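SPbeta prophage-derived aminoglycoside N(3')-acetyltransferase-like protein YokD (Bacillus subtilis, PDB 2NYG) binds coenzyme A, probably acts as an N-acetyltransferase of the aminoglycoside 3-N-acetyltransferase type, and may contribute to antibiotic resistance. Local coordinates at residues 32-37 and 65-70. Residues are numbered along the deposited sequence; the frame is centred on the assembly and turned at random.
With COA (coenzyme A), chain G.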
ATOM      1  N   THR A  32     -10.785 -13.803  17.344  1.00 29.75           N
ATOM      2  CA  THR A  32     -10.671 -12.410  16.919  1.00 27.85           C
ATOM      3  C   THR A  32      -9.276 -12.028  17.353  1.00 28.18           C
ATOM      4  O   THR A  32      -8.942 -12.175  18.527  1.00 28.06           O
ATOM      5  CB  THR A  32     -11.664 -11.498  17.615  1.00 27.82           C
ATOM      6  OG1 THR A  32     -12.986 -11.871  17.226  1.00 29.53           O
ATOM      7  CG2 THR A  32     -11.424 -10.056  17.205  1.00 28.97           C
ATOM      8  N   VAL A  33      -8.458 -11.550  16.424  1.00 27.04           N
ATOM      9  CA  VAL A  33      -7.088 -11.227  16.780  1.00 25.54           C
ATOM     10  C   VAL A  33      -6.520  -9.926  16.221  1.00 27.84           C
ATOM     11  O   VAL A  33      -6.651  -9.621  15.034  1.00 29.22           O
ATOM     12  CB  VAL A  33      -6.154 -12.417  16.386  1.00 25.02           C
ATOM     13  CG1 VAL A  33      -6.241 -12.678  14.902  1.00 23.47           C
ATOM     14  CG2 VAL A  33      -4.731 -12.139  16.807  1.00 25.58           C
ATOM     15  N   LEU A  34      -5.889  -9.161  17.101  1.00 28.48           N
ATOM     16  CA  LEU A  34      -5.236  -7.920  16.718  1.00 27.06           C
ATOM     17  C   LEU A  34      -3.801  -8.314  16.337  1.00 28.79           C
ATOM     18  O   LEU A  34      -3.081  -8.922  17.141  1.00 27.80           O
ATOM     19  CB  LEU A  34      -5.216  -6.941  17.892  1.00 26.88           C
ATOM     20  CG  LEU A  34      -4.678  -5.531  17.631  1.00 27.40           C
ATOM     21  CD1 LEU A  34      -5.541  -4.829  16.589  1.00 25.90           C
ATOM     22  CD2 LEU A  34      -4.668  -4.758  18.937  1.00 25.78           C
ATOM     23  N   VAL A  35      -3.396  -7.959  15.116  1.00 27.75           N
ATOM     24  CA  VAL A  35      -2.075  -8.304  14.590  1.00 27.20           C
ATOM     25  C   VAL A  35      -1.091  -7.150  14.394  1.00 28.95           C
ATOM     26  O   VAL A  35      -1.442  -6.080  13.898  1.00 30.76           O
ATOM     27  CB  VAL A  35      -2.198  -9.027  13.215  1.00 28.70           C
ATOM     28  CG1 VAL A  35      -0.863  -9.626  12.808  1.00 26.54           C
ATOM     29  CG2 VAL A  35      -3.245 -10.110  13.285  1.00 29.29           C
ATOM     30  N   HIS A  36       0.156  -7.410  14.766  1.00 26.94           N
ATOM     31  CA  HIS A  36       1.254  -6.472  14.628  1.00 25.89           C
ATOM     32  C   HIS A  36       2.323  -7.300  13.928  1.00 27.41           C
ATOM     33  O   HIS A  36       2.894  -8.226  14.500  1.00 28.15           O
ATOM     34  CB  HIS A  36       1.695  -6.030  16.001  1.00 25.77           C
ATOM     35  CG  HIS A  36       0.587  -5.450  16.818  1.00 25.95           C
ATOM     36  ND1 HIS A  36       0.054  -4.205  16.568  1.00 25.27           N
ATOM     37  CD2 HIS A  36      -0.106  -5.954  17.865  1.00 24.43           C
ATOM     38  CE1 HIS A  36      -0.918  -3.967  17.426  1.00 22.88           C
ATOM     39  NE2 HIS A  36      -1.035  -5.012  18.223  1.00 25.06           N
ATOM     40  N   SER A  37       2.593  -6.963  12.679  1.00 27.50           N
ATOM     41  CA  SER A  37       3.529  -7.747  11.892  1.00 28.10           C
ATOM     42  C   SER A  37       4.791  -7.087  11.377  1.00 27.92           C
ATOM     43  O   SER A  37       4.996  -5.889  11.514  1.00 29.32           O
ATOM     44  CB  SER A  37       2.773  -8.342  10.702  1.00 27.99           C
ATOM     45  OG  SER A  37       1.924  -7.370  10.106  1.00 27.43           O
ATOM     46  N   THR A  65     -12.233 -12.909  13.174  1.00 38.46           N
ATOM     47  CA  THR A  65     -12.120 -11.495  12.846  1.00 36.66           C
ATOM     48  C   THR A  65     -10.665 -11.074  13.000  1.00 35.52           C
ATOM     49  O   THR A  65     -10.077 -11.319  14.039  1.00 36.21           O
ATOM     50  CB  THR A  65     -13.001 -10.620  13.820  1.00 36.27           C
ATOM     51  OG1 THR A  65     -14.366 -11.069  13.806  1.00 37.96           O
ATOM     52  CG2 THR A  65     -12.972  -9.168  13.415  1.00 35.93           C
ATOM     53  N   ILE A  66     -10.074 -10.472  11.969  1.00 32.76           N
ATOM     54  CA  ILE A  66      -8.705  -9.998  12.098  1.00 32.53           C
ATOM     55  C   ILE A  66      -8.674  -8.476  12.053  1.00 32.14           C
ATOM     56  O   ILE A  66      -9.202  -7.848  11.138  1.00 30.28           O
ATOM     57  CB  ILE A  66      -7.749 -10.575  11.028  1.00 33.31           C
ATOM     58  CG1 ILE A  66      -8.111 -10.080   9.651  1.00 36.20           C
ATOM     59  CG2 ILE A  66      -7.819 -12.082  11.027  1.00 36.13           C
ATOM     60  CD1 ILE A  66      -7.316 -10.778   8.589  1.00 39.85           C
ATOM     61  N   VAL A  67      -8.066  -7.896  13.082  1.00 31.08           N
ATOM     62  CA  VAL A  67      -7.954  -6.453  13.208  1.00 30.12           C
ATOM     63  C   VAL A  67      -6.483  -6.043  13.178  1.00 30.77           C
ATOM     64  O   VAL A  67      -5.604  -6.794  13.615  1.00 31.72           O
ATOM     65  CB  VAL A  67      -8.584  -5.952  14.546  1.00 29.68           C
ATOM     66  CG1 VAL A  67      -8.463  -4.444  14.646  1.00 29.27           C
ATOM     67  CG2 VAL A  67     -10.037  -6.370  14.641  1.00 26.31           C
ATOM     68  N   MET A  68      -6.220  -4.856  12.648  1.00 28.56           N
ATOM     69  CA  MET A  68      -4.869  -4.351  12.591  1.00 28.04           C
ATOM     70  C   MET A  68      -4.921  -2.864  12.795  1.00 28.01           C
ATOM     71  O   MET A  68      -5.891  -2.216  12.422  1.00 27.80           O
ATOM     72  CB  MET A  68      -4.222  -4.629  11.235  1.00 29.08           C
ATOM     73  CG  MET A  68      -3.952  -6.076  10.936  1.00 31.02           C
ATOM     74  SD  MET A  68      -3.023  -6.286   9.409  1.00 32.79           S
ATOM     75  CE  MET A  68      -3.569  -7.891   8.869  1.00 32.37           C
ATOM     76  N   PRO A  69      -3.870  -2.297  13.395  1.00 28.51           N
ATOM     77  CA  PRO A  69      -3.813  -0.862  13.630  1.00 26.70           C
ATOM     78  C   PRO A  69      -3.394  -0.253  12.306  1.00 27.25           C
ATOM     79  O   PRO A  69      -2.513  -0.780  11.638  1.00 27.62           O
ATOM     80  CB  PRO A  69      -2.750  -0.748  14.713  1.00 26.67           C
ATOM     81  CG  PRO A  69      -1.799  -1.805  14.331  1.00 30.02           C
ATOM     82  CD  PRO A  69      -2.695  -2.970  13.976  1.00 28.34           C
ATOM     83  N   SER A  70      -4.034   0.836  11.903  1.00 29.83           N
ATOM     84  CA  SER A  70      -3.695   1.464  10.628  1.00 30.75           C
ATOM     85  C   SER A  70      -3.522   2.961  10.771  1.00 32.43           C
ATOM     86  O   SER A  70      -4.090   3.741  10.011  1.00 32.31           O
ATOM     87  CB  SER A  70      -4.781   1.168   9.602  1.00 30.66           C
ATOM     88  OG  SER A  70      -6.055   1.521  10.107  1.00 32.15           O
TER
HETATM   89  N1A COA G 301       9.110 -12.048   2.232  1.00 54.22           N
HETATM   90  C2A COA G 301       9.775 -11.432   3.299  1.00 51.57           C
HETATM   91  N3A COA G 301      10.061 -10.084   3.221  1.00 50.57           N
HETATM   92  C4A COA G 301       9.702  -9.352   2.109  1.00 51.38           C
HETATM   93  C5A COA G 301       9.026  -9.928   1.017  1.00 53.01           C
HETATM   94  C6A COA G 301       8.734 -11.301   1.080  1.00 53.88           C
HETATM   95  N6A COA G 301       8.104 -11.905   0.082  1.00 53.62           N
HETATM   96  N7A COA G 301       8.808  -8.957   0.082  1.00 52.73           N
HETATM   97  C8A COA G 301       9.328  -7.791   0.570  1.00 52.16           C
HETATM   98  N9A COA G 301       9.886  -8.049   1.839  1.00 52.08           N
HETATM   99  C1B COA G 301      10.582  -7.138   2.779  1.00 53.43           C
HETATM  100  C2B COA G 301      11.128  -5.797   2.208  1.00 55.92           C
HETATM  101  O2B COA G 301      12.288  -5.936   1.361  1.00 52.43           O
HETATM  102  C3B COA G 301      11.416  -5.008   3.472  1.00 57.72           C
HETATM  103  O3B COA G 301      12.766  -5.423   3.843  1.00 64.29           O
HETATM  104  P3B COA G 301      13.998  -4.413   4.206  1.00 68.04           P
HETATM  105  O7A COA G 301      13.519  -2.941   4.151  1.00 68.68           O
HETATM  106  O8A COA G 301      15.084  -4.539   3.164  1.00 68.49           O
HETATM  107  O9A COA G 301      14.535  -4.788   5.564  1.00 66.83           O
HETATM  108  C4B COA G 301      10.332  -5.481   4.479  1.00 55.95           C
HETATM  109  O4B COA G 301       9.874  -6.755   3.973  1.00 55.01           O
HETATM  110  C5B COA G 301       9.101  -4.520   4.609  1.00 51.41           C
HETATM  111  O5B COA G 301       8.209  -5.133   5.588  1.00 48.30           O
HETATM  112  P1A COA G 301       7.596  -4.258   6.761  1.00 44.27           P
HETATM  113  O1A COA G 301       6.742  -5.091   7.660  1.00 46.02           O
HETATM  114  O2A COA G 301       6.801  -3.079   6.182  1.00 46.50           O
HETATM  115  O3A COA G 301       8.872  -3.704   7.444  1.00 48.96           O
HETATM  116  P2A COA G 301       9.845  -4.501   8.441  1.00 50.55           P
HETATM  117  O4A COA G 301      11.206  -4.509   7.842  1.00 52.13           O
HETATM  118  O5A COA G 301       9.397  -5.932   8.723  1.00 51.41           O
HETATM  119  O6A COA G 301       9.665  -3.549   9.750  1.00 53.90           O
HETATM  120  CBP COA G 301       7.873  -2.941  11.437  1.00 54.49           C
HETATM  121  CCP COA G 301       8.901  -3.973  10.886  1.00 55.10           C
HETATM  122  CDP COA G 301       8.287  -1.498  11.060  1.00 51.86           C
HETATM  123  CEP COA G 301       6.499  -3.330  10.846  1.00 54.17           C
HETATM  124  CAP COA G 301       7.950  -2.961  13.002  1.00 53.93           C
HETATM  125  OAP COA G 301       8.998  -3.888  13.367  1.00 54.11           O
HETATM  126  C9P COA G 301       6.649  -3.383  13.729  1.00 54.29           C
HETATM  127  O9P COA G 301       6.753  -4.496  14.508  1.00 60.05           O
HETATM  128  N8P COA G 301       5.441  -2.768  13.638  1.00 53.64           N
HETATM  129  C7P COA G 301       4.217  -3.360  14.223  1.00 50.86           C
HETATM  130  C6P COA G 301       2.939  -3.337  13.371  1.00 53.75           C
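Leu34 and Val67 meet on one face of two parallel strands, 32-37 and 65-69. CG of Leu34 is anti to the backbone N (chi1 -175°), and its CD1 branch leans across to the neighbouring strand. That methyl lies 3.5 Å from CG1 of Val67, and the two side chains cross at a slant. Thr32 and Thr65 share this face and stand side by side, pointing the same way. OG1 of Thr32 lies against CB of Thr65, 3.6 Å away. The Thr65 hydroxyl is hydrogen-bonded to the backbone N of His141.

On the other face, Val33 CG1 and Ile66 CG2 are in apolar contact at 4.2 Å. Further along, CB of Val35 lies beside CG of Met68. Helix 114-119 covers Ile66 and Met68 through Phe119.

Three backbone hydrogen bonds join the strands. Val33 uses both its polar backbone atoms: its N donates to Thr65 O, and its O accepts from Val67 N in a nearly straight bond (171° at the hydrogen). Val35 N donates to Val67 O at 2.9 Å. Pro69, which has no N-H to offer, instead brings its ring CD to 3.4 Å from Val35 O. The Pro69 CG also approaches the His36 ring obliquely, 3.8 Å from ND1. Carbon C6P of coenzyme A sits at the edge of that ring, near its plane. It is 3.8 Å from His36 CA.

Strand 170-174 is hydrogen-bonded to the other side of strand 32-37, and strand 135-139 lies antiparallel beyond strand 65-69, so this buried pair is inside the mixed central sheet. Helix 48-60 connects the two strands, forming a parallel beta-alpha-beta unit. The C-terminal end of strand 32-37 carries His36 and Ser37 into the coenzyme A pocket of this antibiotic N-acetyltransferase family member.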